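Side-chain contacts in uncharacterized protein (Helicobacter pylori, PDB 4O5J), which probably mediates attachment of the bacterium to host surfaces by binding sialic acid-containing glycans through its extracellular adhesion domain: residues A[72-75]-A[80-83]; A[34-39]-A[389-394]; A[229-234]-A[316-321]; A[45-50]-A[375-380]. One frame throughout, in Å; residues are numbered along the deposited sequence.

Contact 1: residues A[72-75]-A[80-83]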
loop_
_atom_site.group_PDB
_atom_site.type_symbol
_atom_site.label_atom_id
_atom_site.label_comp_id
_atom_site.label_asym_id
_atom_site.label_seq_id
_atom_site.Cartn_x
_atom_site.Cartn_y
_atom_site.Cartn_z
ATOM N N ASN A 72 2.528 -6.119 -16.907
ATOM C CA ASN A 72 2.122 -5.251 -17.980
ATOM C C ASN A 72 1.004 -4.317 -17.540
ATOM O O ASN A 72 1.103 -3.105 -17.744
ATOM C CB ASN A 72 1.686 -6.080 -19.175
ATOM C CG ASN A 72 1.507 -5.232 -20.413
ATOM O OD1 ASN A 72 2.480 -4.680 -20.928
ATOM N ND2 ASN A 72 0.265 -5.082 -20.877
ATOM N N ASN A 73 -0.038 -4.862 -16.901
ATOM C CA ASN A 73 -1.114 -4.026 -16.380
ATOM C C ASN A 73 -0.674 -3.108 -15.291
ATOM O O ASN A 73 -1.042 -1.913 -15.272
ATOM C CB ASN A 73 -2.269 -4.885 -15.878
ATOM C CG ASN A 73 -3.010 -5.466 -16.998
ATOM O OD1 ASN A 73 -3.187 -4.847 -18.017
ATOM N ND2 ASN A 73 -3.393 -6.655 -16.854
ATOM N N ASN A 74 0.091 -3.663 -14.350
ATOM C CA ASN A 74 0.534 -2.891 -13.185
ATOM C C ASN A 74 1.336 -1.673 -13.609
ATOM O O ASN A 74 1.166 -0.616 -13.067
ATOM C CB ASN A 74 1.378 -3.775 -12.243
ATOM C CG ASN A 74 1.557 -3.138 -10.887
ATOM O OD1 ASN A 74 0.588 -2.594 -10.291
ATOM N ND2 ASN A 74 2.789 -3.165 -10.391
ATOM N N TYR A 75 2.219 -1.867 -14.590
ATOM C CA TYR A 75 3.129 -0.829 -15.055
ATOM C C TYR A 75 2.481 0.180 -16.002
ATOM O O TYR A 75 2.774 1.371 -15.927
ATOM C CB TYR A 75 4.300 -1.497 -15.723
ATOM C CG TYR A 75 5.436 -0.575 -16.086
ATOM C CD1 TYR A 75 6.340 -0.123 -15.111
ATOM C CD2 TYR A 75 5.619 -0.186 -17.408
ATOM C CE1 TYR A 75 7.362 0.733 -15.434
ATOM C CE2 TYR A 75 6.657 0.662 -17.771
ATOM C CZ TYR A 75 7.524 1.106 -16.781
ATOM O OH TYR A 75 8.548 1.933 -17.125
ATOM N N GLN A 80 -6.275 -0.821 -14.469
ATOM C CA GLN A 80 -6.091 -2.214 -14.102
ATOM C C GLN A 80 -4.770 -2.450 -13.407
ATOM O O GLN A 80 -4.202 -3.516 -13.451
ATOM C CB GLN A 80 -6.257 -3.103 -15.324
ATOM C CG GLN A 80 -7.716 -3.206 -15.653
ATOM C CD GLN A 80 -7.881 -3.497 -17.087
ATOM O OE1 GLN A 80 -7.210 -4.374 -17.636
ATOM N NE2 GLN A 80 -8.759 -2.747 -17.733
ATOM N N SER A 81 -4.292 -1.426 -12.743
ATOM C CA SER A 81 -3.049 -1.500 -12.016
ATOM C C SER A 81 -3.311 -1.420 -10.553
ATOM O O SER A 81 -3.735 -0.371 -10.053
ATOM C CB SER A 81 -2.140 -0.325 -12.404
ATOM O OG SER A 81 -1.083 -0.167 -11.484
ATOM N N PRO A 82 -3.035 -2.512 -9.837
ATOM C CA PRO A 82 -3.233 -2.522 -8.377
ATOM C C PRO A 82 -2.373 -1.468 -7.665
ATOM O O PRO A 82 -2.875 -0.795 -6.765
ATOM C CB PRO A 82 -2.824 -3.948 -7.951
ATOM C CG PRO A 82 -3.038 -4.764 -9.184
ATOM C CD PRO A 82 -2.712 -3.834 -10.376
ATOM N N ILE A 83 -1.115 -1.303 -8.056
ATOM C CA ILE A 83 -0.293 -0.259 -7.421
ATOM C C ILE A 83 -0.800 1.146 -7.765
ATOM O O ILE A 83 -0.755 2.051 -6.925
ATOM C CB ILE A 83 1.193 -0.416 -7.777
ATOM C CG1 ILE A 83 1.729 -1.741 -7.230
ATOM C CG2 ILE A 83 2.036 0.754 -7.230
ATOM C CD1 ILE A 83 1.389 -1.921 -5.720
#

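Contact 2: residues A[34-39]-A[389-394]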
loop_
_atom_site.group_PDB
_atom_site.type_symbol
_atom_site.label_atom_id
_atom_site.label_comp_id
_atom_site.label_asym_id
_atom_site.label_seq_id
_atom_site.Cartn_x
_atom_site.Cartn_y
_atom_site.Cartn_z
ATOM N N TYR A 34 8.150 -45.351 11.735
ATOM C CA TYR A 34 7.047 -45.214 10.784
ATOM C C TYR A 34 6.772 -43.739 10.455
ATOM O O TYR A 34 6.537 -43.392 9.278
ATOM C CB TYR A 34 5.796 -45.890 11.293
ATOM C CG TYR A 34 5.747 -47.356 11.012
ATOM C CD1 TYR A 34 5.271 -47.817 9.795
ATOM C CD2 TYR A 34 6.197 -48.283 11.940
ATOM C CE1 TYR A 34 5.229 -49.195 9.494
ATOM C CE2 TYR A 34 6.159 -49.664 11.645
ATOM C CZ TYR A 34 5.671 -50.113 10.437
ATOM O OH TYR A 34 5.638 -51.460 10.170
ATOM N N GLU A 35 6.825 -42.871 11.472
ATOM C CA GLU A 35 6.656 -41.428 11.244
ATOM C C GLU A 35 7.751 -40.884 10.354
ATOM O O GLU A 35 7.492 -40.066 9.473
ATOM C CB GLU A 35 6.671 -40.648 12.512
ATOM C CG GLU A 35 5.360 -40.732 13.247
ATOM C CD GLU A 35 5.416 -40.194 14.680
ATOM O OE1 GLU A 35 4.332 -39.894 15.233
ATOM O OE2 GLU A 35 6.523 -40.083 15.260
ATOM N N GLN A 36 8.965 -41.356 10.597
ATOM C CA GLN A 36 10.110 -40.943 9.846
ATOM C C GLN A 36 9.980 -41.410 8.380
ATOM O O GLN A 36 10.143 -40.626 7.460
ATOM C CB GLN A 36 11.321 -41.520 10.503
ATOM C CG GLN A 36 12.568 -40.788 10.161
ATOM C CD GLN A 36 13.701 -41.289 11.024
ATOM O OE1 GLN A 36 13.702 -42.437 11.485
ATOM N NE2 GLN A 36 14.667 -40.429 11.261
ATOM N N LEU A 37 9.644 -42.674 8.161
ATOM C CA LEU A 37 9.420 -43.227 6.826
ATOM C C LEU A 37 8.355 -42.378 6.118
ATOM O O LEU A 37 8.494 -42.010 4.953
ATOM C CB LEU A 37 8.962 -44.695 6.921
ATOM C CG LEU A 37 8.615 -45.391 5.601
ATOM C CD1 LEU A 37 9.791 -45.313 4.631
ATOM C CD2 LEU A 37 8.217 -46.867 5.867
ATOM N N SER A 38 7.283 -42.079 6.838
ATOM C CA SER A 38 6.206 -41.252 6.326
ATOM C C SER A 38 6.690 -39.880 5.825
ATOM O O SER A 38 6.274 -39.419 4.765
ATOM C CB SER A 38 5.180 -41.061 7.406
ATOM O OG SER A 38 4.239 -40.133 6.965
ATOM N N GLN A 39 7.554 -39.234 6.599
ATOM C CA GLN A 39 8.115 -37.933 6.235
ATOM C C GLN A 39 9.001 -38.023 5.024
ATOM O O GLN A 39 8.924 -37.185 4.120
ATOM C CB GLN A 39 8.888 -37.323 7.392
ATOM C CG GLN A 39 7.937 -36.925 8.523
ATOM C CD GLN A 39 8.703 -36.483 9.758
ATOM O OE1 GLN A 39 9.918 -36.396 9.729
ATOM N NE2 GLN A 39 8.004 -36.217 10.842
ATOM N N LYS A 389 13.824 -46.176 1.241
ATOM C CA LYS A 389 14.071 -47.583 0.901
ATOM C C LYS A 389 14.788 -48.281 2.056
ATOM O O LYS A 389 14.421 -49.403 2.449
ATOM C CB LYS A 389 14.915 -47.667 -0.365
ATOM C CG LYS A 389 15.189 -49.046 -0.832
ATOM C CD LYS A 389 15.997 -49.101 -2.128
ATOM C CE LYS A 389 16.394 -50.552 -2.292
ATOM N NZ LYS A 389 17.210 -50.811 -3.487
ATOM N N THR A 390 15.778 -47.596 2.624
ATOM C CA THR A 390 16.554 -48.113 3.739
ATOM C C THR A 390 15.696 -48.324 5.001
ATOM O O THR A 390 15.731 -49.388 5.628
ATOM C CB THR A 390 17.688 -47.147 4.068
ATOM O OG1 THR A 390 18.602 -47.196 2.973
ATOM C CG2 THR A 390 18.410 -47.533 5.348
ATOM N N LEU A 391 14.949 -47.286 5.359
ATOM C CA LEU A 391 14.140 -47.261 6.556
ATOM C C LEU A 391 13.053 -48.349 6.472
ATOM O O LEU A 391 12.797 -49.102 7.449
ATOM C CB LEU A 391 13.518 -45.877 6.704
ATOM C CG LEU A 391 12.873 -45.625 8.049
ATOM C CD1 LEU A 391 13.697 -46.196 9.186
ATOM C CD2 LEU A 391 12.691 -44.143 8.236
ATOM N N SER A 392 12.442 -48.445 5.283
ATOM C CA SER A 392 11.397 -49.422 5.047
ATOM C C SER A 392 11.964 -50.836 5.282
ATOM O O SER A 392 11.286 -51.718 5.853
ATOM C CB SER A 392 10.847 -49.283 3.638
ATOM O OG SER A 392 9.780 -50.203 3.417
ATOM N N GLU A 393 13.199 -51.042 4.833
ATOM C CA GLU A 393 13.838 -52.333 4.986
ATOM C C GLU A 393 14.166 -52.653 6.451
ATOM O O GLU A 393 13.970 -53.823 6.893
ATOM C CB GLU A 393 15.064 -52.417 4.125
ATOM C CG GLU A 393 15.876 -53.648 4.407
ATOM C CD GLU A 393 16.940 -53.847 3.349
ATOM O OE1 GLU A 393 16.679 -53.497 2.177
ATOM O OE2 GLU A 393 18.018 -54.358 3.676
ATOM N N GLU A 394 14.658 -51.635 7.189
ATOM C CA GLU A 394 14.927 -51.787 8.626
ATOM C C GLU A 394 13.660 -52.175 9.382
ATOM O O GLU A 394 13.674 -53.104 10.196
ATOM C CB GLU A 394 15.402 -50.496 9.239
ATOM C CG GLU A 394 16.705 -50.074 8.684
ATOM C CD GLU A 394 17.054 -48.686 9.161
ATOM O OE1 GLU A 394 17.694 -47.927 8.375
ATOM O OE2 GLU A 394 16.686 -48.360 10.330
#

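Contact 3: residues A[229-234]-A[316-321]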
loop_
_atom_site.group_PDB
_atom_site.type_symbol
_atom_site.label_atom_id
_atom_site.label_comp_id
_atom_site.label_asym_id
_atom_site.label_seq_id
_atom_site.Cartn_x
_atom_site.Cartn_y
_atom_site.Cartn_z
ATOM N N GLY A 229 -19.789 8.694 19.555
ATOM C CA GLY A 229 -18.592 8.348 18.795
ATOM C C GLY A 229 -17.831 9.574 18.305
ATOM O O GLY A 229 -16.651 9.442 17.942
ATOM N N ALA A 230 -18.453 10.752 18.316
ATOM C CA ALA A 230 -17.767 11.998 17.804
ATOM C C ALA A 230 -16.409 12.135 18.387
ATOM O O ALA A 230 -16.212 11.865 19.573
ATOM C CB ALA A 230 -18.583 13.235 18.169
ATOM N N ILE A 231 -15.436 12.599 17.599
ATOM C CA ILE A 231 -14.075 12.830 18.140
ATOM C C ILE A 231 -13.903 14.290 18.485
ATOM O O ILE A 231 -14.098 15.179 17.625
ATOM C CB ILE A 231 -13.012 12.383 17.155
ATOM C CG1 ILE A 231 -13.257 10.920 16.774
ATOM C CG2 ILE A 231 -11.630 12.625 17.736
ATOM C CD1 ILE A 231 -12.404 10.445 15.629
ATOM N N THR A 232 -13.544 14.556 19.761
ATOM C CA THR A 232 -13.552 15.917 20.301
ATOM C C THR A 232 -12.253 16.217 21.045
ATOM O O THR A 232 -12.123 17.248 21.694
ATOM C CB THR A 232 -14.732 16.122 21.303
ATOM O OG1 THR A 232 -14.465 15.323 22.464
ATOM C CG2 THR A 232 -16.064 15.723 20.703
ATOM N N SER A 233 -11.320 15.275 21.027
ATOM C CA SER A 233 -10.089 15.433 21.759
ATOM C C SER A 233 -9.107 16.404 20.989
ATOM O O SER A 233 -9.309 16.755 19.832
ATOM C CB SER A 233 -9.404 14.107 21.929
ATOM O OG SER A 233 -9.077 13.516 20.688
ATOM N N THR A 234 -8.052 16.810 21.662
ATOM C CA THR A 234 -7.034 17.701 21.139
ATOM C C THR A 234 -5.683 17.120 21.380
ATOM O O THR A 234 -5.336 16.818 22.495
ATOM C CB THR A 234 -7.067 19.081 21.822
ATOM O OG1 THR A 234 -8.299 19.762 21.471
ATOM C CG2 THR A 234 -5.846 19.954 21.359
ATOM N N TYR A 316 -11.835 6.807 10.629
ATOM C CA TYR A 316 -12.010 6.529 9.220
ATOM C C TYR A 316 -13.285 7.226 8.743
ATOM O O TYR A 316 -13.312 7.799 7.632
ATOM C CB TYR A 316 -12.068 5.015 8.973
ATOM C CG TYR A 316 -12.150 4.640 7.522
ATOM C CD1 TYR A 316 -11.041 4.810 6.687
ATOM C CD2 TYR A 316 -13.323 4.157 6.929
ATOM C CE1 TYR A 316 -11.079 4.506 5.342
ATOM C CE2 TYR A 316 -13.361 3.847 5.539
ATOM C CZ TYR A 316 -12.234 4.023 4.769
ATOM O OH TYR A 316 -12.227 3.711 3.421
ATOM N N LYS A 317 -14.344 7.181 9.577
ATOM C CA LYS A 317 -15.608 7.818 9.190
ATOM C C LYS A 317 -15.384 9.318 8.942
ATOM O O LYS A 317 -15.930 9.877 8.004
ATOM C CB LYS A 317 -16.711 7.577 10.267
ATOM C CG LYS A 317 -18.036 8.233 10.000
ATOM C CD LYS A 317 -18.690 7.798 8.680
ATOM C CE LYS A 317 -19.090 6.312 8.625
ATOM N NZ LYS A 317 -19.512 5.768 7.266
ATOM N N TYR A 318 -14.613 9.982 9.804
ATOM C CA TYR A 318 -14.307 11.424 9.637
ATOM C C TYR A 318 -13.560 11.630 8.303
ATOM O O TYR A 318 -13.912 12.501 7.524
ATOM C CB TYR A 318 -13.434 11.938 10.764
ATOM C CG TYR A 318 -14.158 12.489 11.924
ATOM C CD1 TYR A 318 -14.183 13.877 12.164
ATOM C CD2 TYR A 318 -14.871 11.656 12.834
ATOM C CE1 TYR A 318 -14.831 14.403 13.250
ATOM C CE2 TYR A 318 -15.529 12.233 13.942
ATOM C CZ TYR A 318 -15.518 13.576 14.132
ATOM O OH TYR A 318 -16.202 14.162 15.214
ATOM N N LEU A 319 -12.573 10.793 8.042
ATOM C CA LEU A 319 -11.808 10.841 6.805
ATOM C C LEU A 319 -12.725 10.674 5.580
ATOM O O LEU A 319 -12.659 11.459 4.635
ATOM C CB LEU A 319 -10.770 9.731 6.820
ATOM C CG LEU A 319 -9.750 9.688 5.689
ATOM C CD1 LEU A 319 -8.837 10.955 5.698
ATOM C CD2 LEU A 319 -8.878 8.446 5.892
ATOM N N GLU A 320 -13.588 9.663 5.576
ATOM C CA GLU A 320 -14.506 9.435 4.449
ATOM C C GLU A 320 -15.443 10.605 4.260
ATOM O O GLU A 320 -15.878 10.869 3.142
ATOM C CB GLU A 320 -15.417 8.239 4.756
ATOM C CG GLU A 320 -14.741 6.971 4.476
ATOM C CD GLU A 320 -15.708 5.828 4.682
ATOM O OE1 GLU A 320 -16.452 5.931 5.720
ATOM O OE2 GLU A 320 -15.692 4.853 3.839
ATOM N N LYS A 321 -15.774 11.307 5.342
ATOM C CA LYS A 321 -16.813 12.346 5.255
ATOM C C LYS A 321 -16.203 13.745 5.280
ATOM O O LYS A 321 -16.909 14.751 5.450
ATOM C CB LYS A 321 -17.837 12.177 6.364
ATOM C CG LYS A 321 -18.585 10.866 6.336
ATOM C CD LYS A 321 -19.590 10.851 5.279
ATOM C CE LYS A 321 -20.445 9.613 5.423
ATOM N NZ LYS A 321 -21.502 9.856 4.430
HETATM O O HOH W 1 -15.638 16.711 15.837
#

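Contact 4: residues A[45-50]-A[375-380]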
loop_
_atom_site.group_PDB
_atom_site.type_symbol
_atom_site.label_atom_id
_atom_site.label_comp_id
_atom_site.label_asym_id
_atom_site.label_seq_id
_atom_site.Cartn_x
_atom_site.Cartn_y
_atom_site.Cartn_z
ATOM N N ALA A 45 7.575 -37.424 -2.617
ATOM C CA ALA A 45 6.405 -37.035 -3.417
ATOM C C ALA A 45 6.495 -35.552 -3.826
ATOM O O ALA A 45 6.166 -35.208 -4.951
ATOM C CB ALA A 45 5.089 -37.294 -2.664
ATOM N N SER A 46 6.894 -34.671 -2.917
ATOM C CA SER A 46 6.832 -33.231 -3.245
ATOM C C SER A 46 8.038 -32.869 -4.162
ATOM O O SER A 46 7.874 -32.119 -5.112
ATOM C CB SER A 46 6.709 -32.312 -2.034
ATOM O OG SER A 46 7.932 -32.302 -1.425
ATOM N N LEU A 47 9.204 -33.446 -3.875
ATOM C CA LEU A 47 10.331 -33.351 -4.769
ATOM C C LEU A 47 9.913 -33.843 -6.168
ATOM O O LEU A 47 10.133 -33.165 -7.177
ATOM C CB LEU A 47 11.504 -34.162 -4.243
ATOM C CG LEU A 47 12.181 -33.452 -3.097
ATOM C CD1 LEU A 47 13.229 -34.337 -2.485
ATOM C CD2 LEU A 47 12.773 -32.187 -3.639
ATOM N N LYS A 48 9.245 -34.976 -6.229
ATOM C CA LYS A 48 8.814 -35.528 -7.512
ATOM C C LYS A 48 7.907 -34.500 -8.240
ATOM O O LYS A 48 8.071 -34.224 -9.432
ATOM C CB LYS A 48 8.063 -36.882 -7.272
ATOM C CG LYS A 48 7.668 -37.619 -8.516
ATOM C CD LYS A 48 7.071 -39.016 -8.276
ATOM C CE LYS A 48 8.031 -40.100 -7.752
ATOM N NZ LYS A 48 7.480 -41.497 -7.991
ATOM N N GLN A 49 6.925 -33.976 -7.532
ATOM C CA GLN A 49 6.018 -33.005 -8.114
ATOM C C GLN A 49 6.781 -31.768 -8.633
ATOM O O GLN A 49 6.509 -31.270 -9.743
ATOM C CB GLN A 49 4.949 -32.583 -7.106
ATOM C CG GLN A 49 3.879 -31.723 -7.758
ATOM C CD GLN A 49 3.189 -32.450 -8.920
ATOM O OE1 GLN A 49 2.645 -33.514 -8.751
ATOM N NE2 GLN A 49 3.187 -31.866 -10.078
ATOM N N SER A 50 7.726 -31.283 -7.833
ATOM C CA SER A 50 8.466 -30.090 -8.169
ATOM C C SER A 50 9.284 -30.313 -9.434
ATOM O O SER A 50 9.301 -29.466 -10.338
ATOM C CB SER A 50 9.406 -29.698 -7.029
ATOM O OG SER A 50 8.672 -29.117 -5.980
ATOM N N LYS A 375 17.785 -28.660 -10.517
ATOM C CA LYS A 375 19.032 -29.433 -10.209
ATOM C C LYS A 375 19.150 -29.935 -8.780
ATOM O O LYS A 375 19.498 -31.077 -8.536
ATOM C CB LYS A 375 20.329 -28.661 -10.534
ATOM C CG LYS A 375 20.806 -28.710 -11.971
ATOM C CD LYS A 375 20.007 -29.729 -12.794
ATOM C CE LYS A 375 19.779 -29.331 -14.265
ATOM N NZ LYS A 375 19.001 -30.384 -14.998
ATOM N N SER A 376 18.980 -29.039 -7.843
ATOM C CA SER A 376 19.124 -29.329 -6.452
ATOM C C SER A 376 18.118 -30.408 -6.017
ATOM O O SER A 376 18.433 -31.303 -5.225
ATOM C CB SER A 376 18.846 -28.053 -5.689
ATOM O OG SER A 376 19.198 -28.288 -4.342
ATOM N N ASN A 377 16.913 -30.312 -6.564
ATOM C CA ASN A 377 15.853 -31.238 -6.270
ATOM C C ASN A 377 16.193 -32.624 -6.812
ATOM O O ASN A 377 16.017 -33.619 -6.115
ATOM C CB ASN A 377 14.545 -30.735 -6.868
ATOM C CG ASN A 377 13.936 -29.612 -6.066
ATOM O OD1 ASN A 377 14.362 -29.342 -4.932
ATOM N ND2 ASN A 377 12.923 -28.950 -6.635
ATOM N N GLN A 378 16.706 -32.698 -8.035
ATOM C CA GLN A 378 17.033 -33.983 -8.630
ATOM C C GLN A 378 18.011 -34.728 -7.782
ATOM O O GLN A 378 17.901 -35.977 -7.660
ATOM C CB GLN A 378 17.617 -33.784 -10.018
ATOM C CG GLN A 378 16.563 -33.723 -11.083
ATOM C CD GLN A 378 17.113 -33.124 -12.338
ATOM O OE1 GLN A 378 18.177 -32.488 -12.323
ATOM N NE2 GLN A 378 16.402 -33.321 -13.445
ATOM N N ALA A 379 18.970 -33.988 -7.199
ATOM C CA ALA A 379 19.953 -34.627 -6.285
ATOM C C ALA A 379 19.291 -35.005 -4.951
ATOM O O ALA A 379 19.590 -36.017 -4.354
ATOM C CB ALA A 379 21.166 -33.734 -6.052
ATOM N N GLU A 380 18.361 -34.196 -4.498
ATOM C CA GLU A 380 17.813 -34.399 -3.172
ATOM C C GLU A 380 16.844 -35.611 -3.151
ATOM O O GLU A 380 16.842 -36.383 -2.204
ATOM C CB GLU A 380 17.100 -33.151 -2.764
ATOM C CG GLU A 380 17.078 -32.912 -1.292
ATOM C CD GLU A 380 16.443 -31.562 -1.007
ATOM O OE1 GLU A 380 15.980 -31.333 0.123
ATOM O OE2 GLU A 380 16.386 -30.714 -1.929
#

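Contact 1: residues A[72-75]-A[80-83]
Asn74 and Ser81 meet in a helix-loop-helix turn, where the last turn of helix 57-76 closes on the N-terminus of helix 82-101. Ser81 is the N-cap of the second helix, and its OG accepts the backbone N-H of Phe84 in the ordinary capping manner. The same hydroxyl faces back to the first helix, 2.8 Å from Asn74 O and 3.2 Å from Asn74 OD1, two acceptors for a single proton. With its CG anti to the backbone N (chi1 -166°), Asn74 swings its amide across the gap to the start of helix 82-101. There OD1 takes the N-H of Ile83, one of the first-turn amides that have no carbonyl partner in their own helix. The other end of the amide, ND2, makes a weak hydrogen bond to Ser260 OG, so both ends help to fix its rotation. Ile83 lies obliquely against this group, its CG1 3.6 Å from Asn74 ND2. Earlier in each segment, Asn73 CB rests 3.4 Å from Gln80 O. The central bond, Ile83 N to Asn74 OD1, spans 3.1 Å and is fairly straight, at 160° about the hydrogen, with the donor lying nearly in line with the C=O bond.

Contact 2: residues A[34-39]-A[389-394]
Leu391 reaches from helix 343-396 to the backbone of Gln36 and Leu37 in an antiparallel helix pair, formed near the chain termini by the first and last long helices of the modelled chain. The short segments run 9.6 Å apart at closest approach, with 154° between their directions. Orientation decides what each side chain does. Leu391 points toward the facing helix and offers a single methyl, CD2, which settles between the diverging side chains of Gln36 and Leu37. That methyl comes 3.7 Å from Gln36 CB and 4.0 Å from Leu37 CB; it touches Leu37 at the root of the side chain more than at its end, but Gln36 along its length. Gln36 is extended and passes Leu391 at about a right angle; its aliphatic part lies against CD2, and OE1 is also close, 3.8 Å from Leu391 CD2. Leu37 leans to the other flank. Its CG stands anti to the backbone N (chi1 177°), which carries the forked end over the backbone of Ser392, with Leu37 CD2 4.2 Å from Ser392 CA. Ala388 and Ile395, further residues of helix 343-396, also touch Leu37, extending the apolar seam beyond the two segments. All the contacts between them are of van der Waals kind, and the tightest is that of Leu391 CD2 with the backbone, 3.4 Å from Leu37 N.

Contact 3: residues A[229-234]-A[316-321]
Tyr318 OH is gripped from two directions. The backbone N-H of Ile231 points to it, with the N 3.0 Å from OH and an angle of 148° at the hydrogen, so the bond is sound but bent; the donor stands obliquely to the ring. A water molecule lies at the ring edge, in its plane, 2.7 Å from Tyr318 OH. The same water is hydrogen-bonded to Ile231 O at 2.8 Å, so that the N-H and the C=O of one loop residue are both tied to the phenol, one directly and one through solvent. The apolar half of the contact uses the same two residues. Ile231 CG1 is anti to the carbonyl carbon and beside the backbone N (chi1 -55°), which lays the chain back along the ring, the two side chains running past each other in opposite senses. Ile231 CG1 is 3.9 Å from Tyr318 CE2, and CD1 follows on to the ring at Tyr318 CD2, also at 3.9 Å. Ala230 closes the hydroxyl end, its CA at the ring edge 3.7 Å from Tyr318 OH. Trp216 packs edge-to-face with the tyrosine ring and also touches Ile231. The arrangement is a tyrosine from the short helix 313-320 fastening an irregular loop by its main chain, here the long connection between the paired antiparallel strands 214-215 and 234-235.

Contact 4: residues A[45-50]-A[375-380]
Leu47 and Asn377 face each other where helix 29-54 crosses helix 343-396, and their CA atoms, 6.1 Å apart, are the nearest across the two segments. The axes pass 9.5 Å from each other and run antiparallel, 144° apart. Helix 343-396 is kinked here, the N atoms of Lys375 and Ser376 making no bond to the turn before.

The van der Waals contacts centre on Leu47, whose two methyls serve mainly different neighbours. CD1 goes to Glu380, which it meets chiefly at the root, 3.9 Å from its backbone C and 4.1 Å from its CB; the two side chains cross at about a right angle. Ile381, the next residue, also touches Leu47.

A second group of contacts sets carbon against the polar ends. Asn377 has CG anti to the carbonyl carbon (chi1 -76°), which sends the amide across the interface with OD1 to Leu47 and ND2 to Ser50. The other methyl of Leu47, CD2, turns to this amide and lies 3.5 Å from Asn377 OD1. What ND2 meets is the methylene, Ser50 CB, at 3.6 Å.

A polar bond between the two helices comes from Ser50 OG, which is hydrogen-bonded to Asp370 OD1, beyond the segment. Ile51 also packs on Asn377.

The chemistry implies a division of roles: across these two segments the buried amide of Asn377 meets a methyl and a methylene, while a hydrogen bond between the helices is made by Ser50 of this contact to Asp370, about two turns before Asn377.

In the fold
The four contacts show how chemistry follows position in an elongated helical domain. Contact 1, mostly buried and about 13 Å from the chain centre, is the polar one, where capping groups join helices consecutive in sequence. Contacts 2 and 4 hold the same two helices, 29-54 and 343-396, and their centres are about 18 Å apart; both are partly buried and rest on van der Waals contact, leucine with leucine near the termini and leucine with asparagine nearer the body. Contact 3, on the opposite side of the chain's centre from contact 4, mixes both modes and alone uses water between its segments. It and contact 1 are nested within the chain loop closed by contact 2.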